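Local coordinates for protein accelerated-cell-death 11 (Arabidopsis thaliana, PDB 4NT1) that selectively transfers ceramide-1-phosphate and phytoceramide-1-phosphate between membranes, apparently requiring a phosphate headgroup and carrying neither ceramide nor galactosylceramide, at residues I14-A17 and F18-A22; T35-S38 and H39-L43; G108-M111 and V112-F116. All blocks are in the same frame, centred on the assembly; numbering follows the deposited sequence.

Interaction 1 (I14-A17 and F18-A22); sequences ISAA and FKKLA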
loop_
_atom_site.group_PDB
_atom_site.type_symbol
_atom_site.label_atom_id
_atom_site.label_comp_id
_atom_site.label_asym_id
_atom_site.label_seq_id
_atom_site.Cartn_x
_atom_site.Cartn_y
_atom_site.Cartn_z
ATOM N N ILE A 14 2.625 2.302 11.773
ATOM C CA ILE A 14 2.883 1.762 10.444
ATOM C C ILE A 14 4.265 1.109 10.343
ATOM O O ILE A 14 4.390 -0.017 9.865
ATOM C CB ILE A 14 2.743 2.840 9.369
ATOM C CG1 ILE A 14 1.263 3.173 9.167
ATOM C CG2 ILE A 14 3.375 2.368 8.070
ATOM C CD1 ILE A 14 1.033 4.460 8.347
ATOM N N SER A 15 5.309 1.802 10.789
ATOM C CA SER A 15 6.650 1.227 10.651
ATOM C C SER A 15 6.812 -0.042 11.499
ATOM O O SER A 15 7.470 -0.998 11.078
ATOM C CB SER A 15 7.747 2.260 10.966
ATOM O OG SER A 15 7.750 2.607 12.338
ATOM N N ALA A 16 6.199 -0.062 12.679
ATOM C CA ALA A 16 6.296 -1.228 13.554
ATOM C C ALA A 16 5.601 -2.437 12.932
ATOM O O ALA A 16 6.129 -3.548 12.962
ATOM C CB ALA A 16 5.688 -0.927 14.926
ATOM N N ALA A 17 4.411 -2.213 12.374
ATOM C CA ALA A 17 3.633 -3.307 11.805
ATOM C C ALA A 17 4.351 -3.903 10.601
ATOM O O ALA A 17 4.401 -5.125 10.431
ATOM C CB ALA A 17 2.230 -2.825 11.420
ATOM N N PHE A 18 4.918 -3.044 9.761
ATOM C CA PHE A 18 5.575 -3.541 8.561
ATOM C C PHE A 18 6.943 -4.164 8.818
ATOM O O PHE A 18 7.342 -5.095 8.123
ATOM C CB PHE A 18 5.555 -2.479 7.462
ATOM C CG PHE A 18 4.206 -2.377 6.809
ATOM C CD1 PHE A 18 3.898 -3.159 5.700
ATOM C CD2 PHE A 18 3.220 -1.566 7.351
ATOM C CE1 PHE A 18 2.624 -3.113 5.125
ATOM C CE2 PHE A 18 1.952 -1.506 6.781
ATOM C CZ PHE A 18 1.655 -2.277 5.666
ATOM N N LYS A 19 7.639 -3.666 9.836
ATOM C CA LYS A 19 8.853 -4.311 10.296
ATOM C C LYS A 19 8.576 -5.778 10.625
ATOM O O LYS A 19 9.324 -6.664 10.223
ATOM C CB LYS A 19 9.418 -3.573 11.516
ATOM C CG LYS A 19 10.714 -4.177 12.043
ATOM C CD LYS A 19 11.275 -3.389 13.220
ATOM C CE LYS A 19 12.278 -2.348 12.763
ATOM N NZ LYS A 19 13.507 -2.970 12.197
ATOM N N LYS A 20 7.474 -6.036 11.331
ATOM C CA LYS A 20 7.108 -7.403 11.704
ATOM C C LYS A 20 6.840 -8.286 10.487
ATOM O O LYS A 20 7.245 -9.446 10.456
ATOM C CB LYS A 20 5.880 -7.418 12.617
ATOM C CG LYS A 20 6.140 -6.876 14.012
ATOM C CD LYS A 20 4.844 -6.858 14.807
ATOM C CE LYS A 20 5.051 -6.239 16.180
ATOM N NZ LYS A 20 5.288 -4.770 16.083
ATOM N N LEU A 21 6.145 -7.738 9.493
ATOM C CA LEU A 21 5.867 -8.472 8.266
ATOM C C LEU A 21 7.164 -8.752 7.510
ATOM O O LEU A 21 7.336 -9.847 6.982
ATOM C CB LEU A 21 4.850 -7.722 7.391
ATOM C CG LEU A 21 3.442 -7.692 8.005
ATOM C CD1 LEU A 21 2.488 -6.749 7.226
ATOM C CD2 LEU A 21 2.875 -9.106 8.072
ATOM N N ALA A 22 8.081 -7.782 7.476
ATOM C CA ALA A 22 9.370 -7.992 6.795
ATOM C C ALA A 22 10.169 -9.111 7.473
ATOM O O ALA A 22 10.769 -9.964 6.814
ATOM C CB ALA A 22 10.176 -6.706 6.766
HETATM O O HOH W 1 8.025 -4.169 15.313
#
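I14 and F18, one helical turn apart, lie side by side and point the same way, with methyl CG2 of I14 4.0 Å from ring atom CD2 of F18. The same ring edge also meets the backbone: CD2 of F18 comes within 3.2 Å of I14 O, which lies in the plane of the ring. Setting CG beside its own backbone N (chi1 -77°) leans the F18 ring back toward this carbonyl. The same oxygen accepts the amide of F18, whose N is 3.1 Å from I14 O.

On another side of the helix, A16 O is shared in a different way. It accepts the amide of K20 and a weak bond from the same lysine's ammonium, NZ to A16 O being 3.5 Å. A water reinforces this link, giving a proton to A16 O at 3.1 Å and accepting one from K20 NZ at 2.9 Å. CG beside the backbone N (chi1 -70°) starts the K20 chain past A16 O, and a final bend (chi4 71°) turns NZ back to it.

Farther out, the hydroxyl of S15 is bonded to H179 and to the carbonyl of R12, while the F18 ring meets Y183 edge-to-face. In this all-helical GLTP fold, I14, S15, F18 and A22 pack on helix 173-199, whereas A17, F18, K20 and L21 touch helix 34-51; F18 thus touches two neighbouring helices.

Interaction 2 (T35-S38 and H39-L43); sequences TQFS and HACSL. With NA (sodium ion), chain E.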
loop_
_atom_site.group_PDB
_atom_site.type_symbol
_atom_site.label_atom_id
_atom_site.label_comp_id
_atom_site.label_asym_id
_atom_site.label_seq_id
_atom_site.Cartn_x
_atom_site.Cartn_y
_atom_site.Cartn_z
ATOM N N THR A 35 -4.813 -12.190 8.955
ATOM C CA THR A 35 -5.314 -11.227 9.929
ATOM C C THR A 35 -4.239 -10.176 10.188
ATOM O O THR A 35 -4.485 -8.986 10.005
ATOM C CB THR A 35 -5.773 -11.908 11.241
ATOM O OG1 THR A 35 -6.820 -12.839 10.951
ATOM C CG2 THR A 35 -6.293 -10.876 12.255
ATOM N N GLN A 36 -3.041 -10.614 10.573
ATOM C CA GLN A 36 -1.937 -9.669 10.817
ATOM C C GLN A 36 -1.666 -8.758 9.624
ATOM O O GLN A 36 -1.528 -7.535 9.775
ATOM C CB GLN A 36 -0.647 -10.412 11.167
ATOM C CG GLN A 36 0.525 -9.473 11.426
ATOM C CD GLN A 36 1.697 -10.189 12.075
ATOM O OE1 GLN A 36 1.591 -11.364 12.457
ATOM N NE2 GLN A 36 2.825 -9.495 12.194
ATOM N N PHE A 37 -1.551 -9.366 8.444
ATOM C CA PHE A 37 -1.318 -8.617 7.207
ATOM C C PHE A 37 -2.414 -7.582 6.959
ATOM O O PHE A 37 -2.131 -6.408 6.718
ATOM C CB PHE A 37 -1.232 -9.585 6.034
ATOM C CG PHE A 37 -1.159 -8.915 4.688
ATOM C CD1 PHE A 37 0.042 -8.403 4.218
ATOM C CD2 PHE A 37 -2.292 -8.810 3.894
ATOM C CE1 PHE A 37 0.114 -7.785 2.978
ATOM C CE2 PHE A 37 -2.229 -8.187 2.647
ATOM C CZ PHE A 37 -1.026 -7.681 2.189
ATOM N N SER A 38 -3.670 -8.004 7.039
ATOM C CA SER A 38 -4.760 -7.080 6.717
ATOM C C SER A 38 -4.826 -5.916 7.715
ATOM O O SER A 38 -5.070 -4.764 7.329
ATOM C CB SER A 38 -6.101 -7.818 6.602
ATOM O OG SER A 38 -6.513 -8.342 7.856
ATOM N N HIS A 39 -4.584 -6.211 8.991
ATOM C CA HIS A 39 -4.521 -5.167 10.010
ATOM C C HIS A 39 -3.417 -4.135 9.730
ATOM O O HIS A 39 -3.635 -2.929 9.878
ATOM C CB HIS A 39 -4.323 -5.777 11.405
ATOM C CG HIS A 39 -5.555 -6.422 11.966
ATOM N ND1 HIS A 39 -5.708 -6.691 13.309
ATOM C CD2 HIS A 39 -6.686 -6.864 11.363
ATOM C CE1 HIS A 39 -6.884 -7.261 13.511
ATOM N NE2 HIS A 39 -7.499 -7.371 12.347
ATOM N N ALA A 40 -2.238 -4.606 9.335
ATOM C CA ALA A 40 -1.134 -3.698 9.006
ATOM C C ALA A 40 -1.502 -2.805 7.828
ATOM O O ALA A 40 -1.248 -1.601 7.835
ATOM C CB ALA A 40 0.130 -4.483 8.701
ATOM N N CYS A 41 -2.106 -3.407 6.812
ATOM C CA CYS A 41 -2.551 -2.653 5.652
ATOM C C CYS A 41 -3.570 -1.584 6.042
ATOM O O CYS A 41 -3.599 -0.503 5.443
ATOM C CB CYS A 41 -3.127 -3.593 4.595
ATOM S SG CYS A 41 -1.875 -4.655 3.816
ATOM N N SER A 42 -4.386 -1.876 7.049
ATOM C CA SER A 42 -5.403 -0.929 7.489
ATOM C C SER A 42 -4.780 0.293 8.163
ATOM O O SER A 42 -5.366 1.369 8.170
ATOM C CB SER A 42 -6.433 -1.602 8.399
ATOM O OG SER A 42 -7.519 -0.732 8.666
ATOM N N LEU A 43 -3.577 0.139 8.706
ATOM C CA LEU A 43 -2.903 1.291 9.312
ATOM C C LEU A 43 -2.493 2.313 8.254
ATOM O O LEU A 43 -2.327 3.501 8.546
ATOM C CB LEU A 43 -1.685 0.855 10.123
ATOM C CG LEU A 43 -1.970 -0.053 11.322
ATOM C CD1 LEU A 43 -0.657 -0.554 11.937
ATOM C CD2 LEU A 43 -2.829 0.664 12.362
HETATM NA NA NA E . -7.112 -15.393 10.454
HETATM O O HOH W 2 -4.887 -15.031 9.904
HETATM O O HOH W 3 -5.893 -17.744 11.223
#
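F37 and C41 form a cysteine sulfur-aromatic contact one turn apart on helix 34-51 of the GLTP fold. The sulfur sits over one face of the ring, SG of C41 3.7 Å from the centroid of F37 and 19° off the ring normal, displaced toward the rim so that CZ is its closest ring atom. Having CG anti to the backbone N (chi1 173°) swings the phenyl to where the sulfur can cover it. Both residues lie within the buried interior.

A CH-pi contact of the same spacing occupies an exposed flank. T35 and H39 run alongside each other, and methyl CG2 of T35 stands over one face of the imidazole, 4.0 Å from the H39 ring centroid and 22° off its normal, nearest to NE2.

Backbone bonds hold both pairs in step: N of H39 lies 3.0 Å from T35 O, and the amide of C41 bonds the carbonyl of F37 in the same manner.

Metal coordination uses the other branch of T35, whose OG1 lies 2.6 Å from the sodium ion. Two waters and the carbonyls of S73 and I76 complete the sodium coordination. One of these waters also accepts the amide proton of T35, its oxygen 3.0 Å from T35 N.

Interaction 3 (G108-M111 and V112-F116); sequences GLDM and VKVLF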
loop_
_atom_site.group_PDB
_atom_site.type_symbol
_atom_site.label_atom_id
_atom_site.label_comp_id
_atom_site.label_asym_id
_atom_site.label_seq_id
_atom_site.Cartn_x
_atom_site.Cartn_y
_atom_site.Cartn_z
ATOM N N GLY A 108 -1.496 -0.525 -3.472
ATOM C CA GLY A 108 -1.531 0.563 -2.514
ATOM C C GLY A 108 -0.269 0.643 -1.659
ATOM O O GLY A 108 0.279 1.725 -1.435
ATOM N N LEU A 109 0.191 -0.509 -1.170
ATOM C CA LEU A 109 1.414 -0.550 -0.369
ATOM C C LEU A 109 2.588 -0.040 -1.181
ATOM O O LEU A 109 3.457 0.664 -0.661
ATOM C CB LEU A 109 1.721 -1.969 0.094
ATOM C CG LEU A 109 0.695 -2.616 1.012
ATOM C CD1 LEU A 109 1.085 -4.065 1.298
ATOM C CD2 LEU A 109 0.514 -1.818 2.320
ATOM N N ASP A 110 2.614 -0.409 -2.459
ATOM C CA ASP A 110 3.683 0.006 -3.361
ATOM C C ASP A 110 3.603 1.513 -3.609
ATOM O O ASP A 110 4.624 2.203 -3.563
ATOM C CB ASP A 110 3.579 -0.789 -4.678
ATOM C CG ASP A 110 4.870 -0.797 -5.482
ATOM O OD1 ASP A 110 5.935 -0.459 -4.930
ATOM O OD2 ASP A 110 4.808 -1.161 -6.684
ATOM N N MET A 111 2.402 2.047 -3.837
ATOM C CA MET A 111 2.294 3.497 -4.035
ATOM C C MET A 111 2.805 4.280 -2.818
ATOM O O MET A 111 3.472 5.302 -2.962
ATOM C CB MET A 111 0.867 3.946 -4.373
ATOM C CG MET A 111 0.841 5.355 -5.042
ATOM S SD MET A 111 -0.613 6.335 -4.620
ATOM C CE MET A 111 -0.148 7.034 -3.030
ATOM N N VAL A 112 2.470 3.808 -1.622
ATOM C CA VAL A 112 2.930 4.463 -0.402
ATOM C C VAL A 112 4.450 4.345 -0.296
ATOM O O VAL A 112 5.128 5.318 0.033
ATOM C CB VAL A 112 2.223 3.933 0.863
ATOM C CG1 VAL A 112 2.822 4.588 2.131
ATOM C CG2 VAL A 112 0.719 4.216 0.792
ATOM N N LYS A 113 4.987 3.170 -0.606
ATOM C CA LYS A 113 6.437 3.004 -0.617
ATOM C C LYS A 113 7.126 4.032 -1.525
ATOM O O LYS A 113 8.108 4.652 -1.123
ATOM C CB LYS A 113 6.845 1.596 -1.061
ATOM C CG LYS A 113 8.363 1.390 -1.054
ATOM C CD LYS A 113 8.797 0.086 -1.696
ATOM C CE LYS A 113 8.879 0.203 -3.194
ATOM N NZ LYS A 113 10.123 -0.446 -3.695
ATOM N N VAL A 114 6.624 4.199 -2.749
ATOM C CA VAL A 114 7.230 5.152 -3.692
ATOM C C VAL A 114 7.008 6.580 -3.230
ATOM O O VAL A 114 7.906 7.417 -3.309
ATOM C CB VAL A 114 6.672 4.990 -5.124
ATOM C CG1 VAL A 114 7.242 6.080 -6.061
ATOM C CG2 VAL A 114 6.986 3.600 -5.655
ATOM N N LEU A 115 5.804 6.860 -2.747
ATOM C CA LEU A 115 5.527 8.162 -2.159
ATOM C C LEU A 115 6.577 8.525 -1.097
ATOM O O LEU A 115 7.175 9.611 -1.145
ATOM C CB LEU A 115 4.131 8.180 -1.536
ATOM C CG LEU A 115 3.837 9.456 -0.754
ATOM C CD1 LEU A 115 3.755 10.634 -1.724
ATOM C CD2 LEU A 115 2.529 9.299 -0.006
ATOM N N PHE A 116 6.799 7.622 -0.139
ATOM C CA PHE A 116 7.792 7.845 0.911
ATOM C C PHE A 116 9.216 8.015 0.355
ATOM O O PHE A 116 9.954 8.917 0.763
ATOM C CB PHE A 116 7.754 6.708 1.950
ATOM C CG PHE A 116 6.581 6.782 2.897
ATOM C CD1 PHE A 116 5.591 7.745 2.739
ATOM C CD2 PHE A 116 6.467 5.883 3.949
ATOM C CE1 PHE A 116 4.507 7.810 3.615
ATOM C CE2 PHE A 116 5.393 5.952 4.831
ATOM C CZ PHE A 116 4.417 6.914 4.663
HETATM O O HOH W 4 8.262 0.072 -6.482
#
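D110 has CG anti to its amide nitrogen (chi1 -160°), and K113, extended at first, bends at its last two torsions (chi3 83°); together these torsions bring carboxylate and lysine tail across one another at an oblique angle. The first touch is made by a methylene, CE of K113 lying 3.5 Å from OD1 of D110. The charged ends, D110 OD1 and K113 NZ, are too far apart at 4.4 Å to count as a salt bridge.

A water spans that interval. It donates to OD1 of D110 at 2.8 Å and accepts only a weak bond from NZ of K113, at 3.4 Å; the ammonium also has a long, weak ion pair with E117.

Beneath the polar pair the backbone is regular, N of V114 standing 2.9 Å from D110 O. Methyl CG2 of V112 rests 3.4 Å from G108 O, on the side of helix 98-121 facing helices 34-51 and 173-199, while M111 and V114 pack on helix 129-139. The carbonyl of L109 bonds the hydroxyl of Y183.

Chemically, attraction between D110 and K113 is therefore probably mild and partly relayed by the one water, whereas four main-chain bonds, from the amides of V112, K113, V114 and L115 to the carbonyls of G108, L109, D110 and M111, join these two turns.

From the N terminus, interaction 1 on helix 10-25 comes first, interaction 2 on helix 34-51 second and interaction 3 on helix 98-121 last. Each joins adjoining turns of a single helix, so none closes a loop; they stand in series, without nesting or crossing. What unites them is packing between helices. L21 and A17 of interaction 1 press on A40 and L43 of interaction 2, tying together two helices consecutive in the chain. L109 of interaction 3 reaches both others, with one methyl, CD2, 3.6 Å from CZ of F18 and the other, CD1, 3.9 Å from SG of C41. Helices 10-25, 34-51 and 98-121 thereby meet around L109.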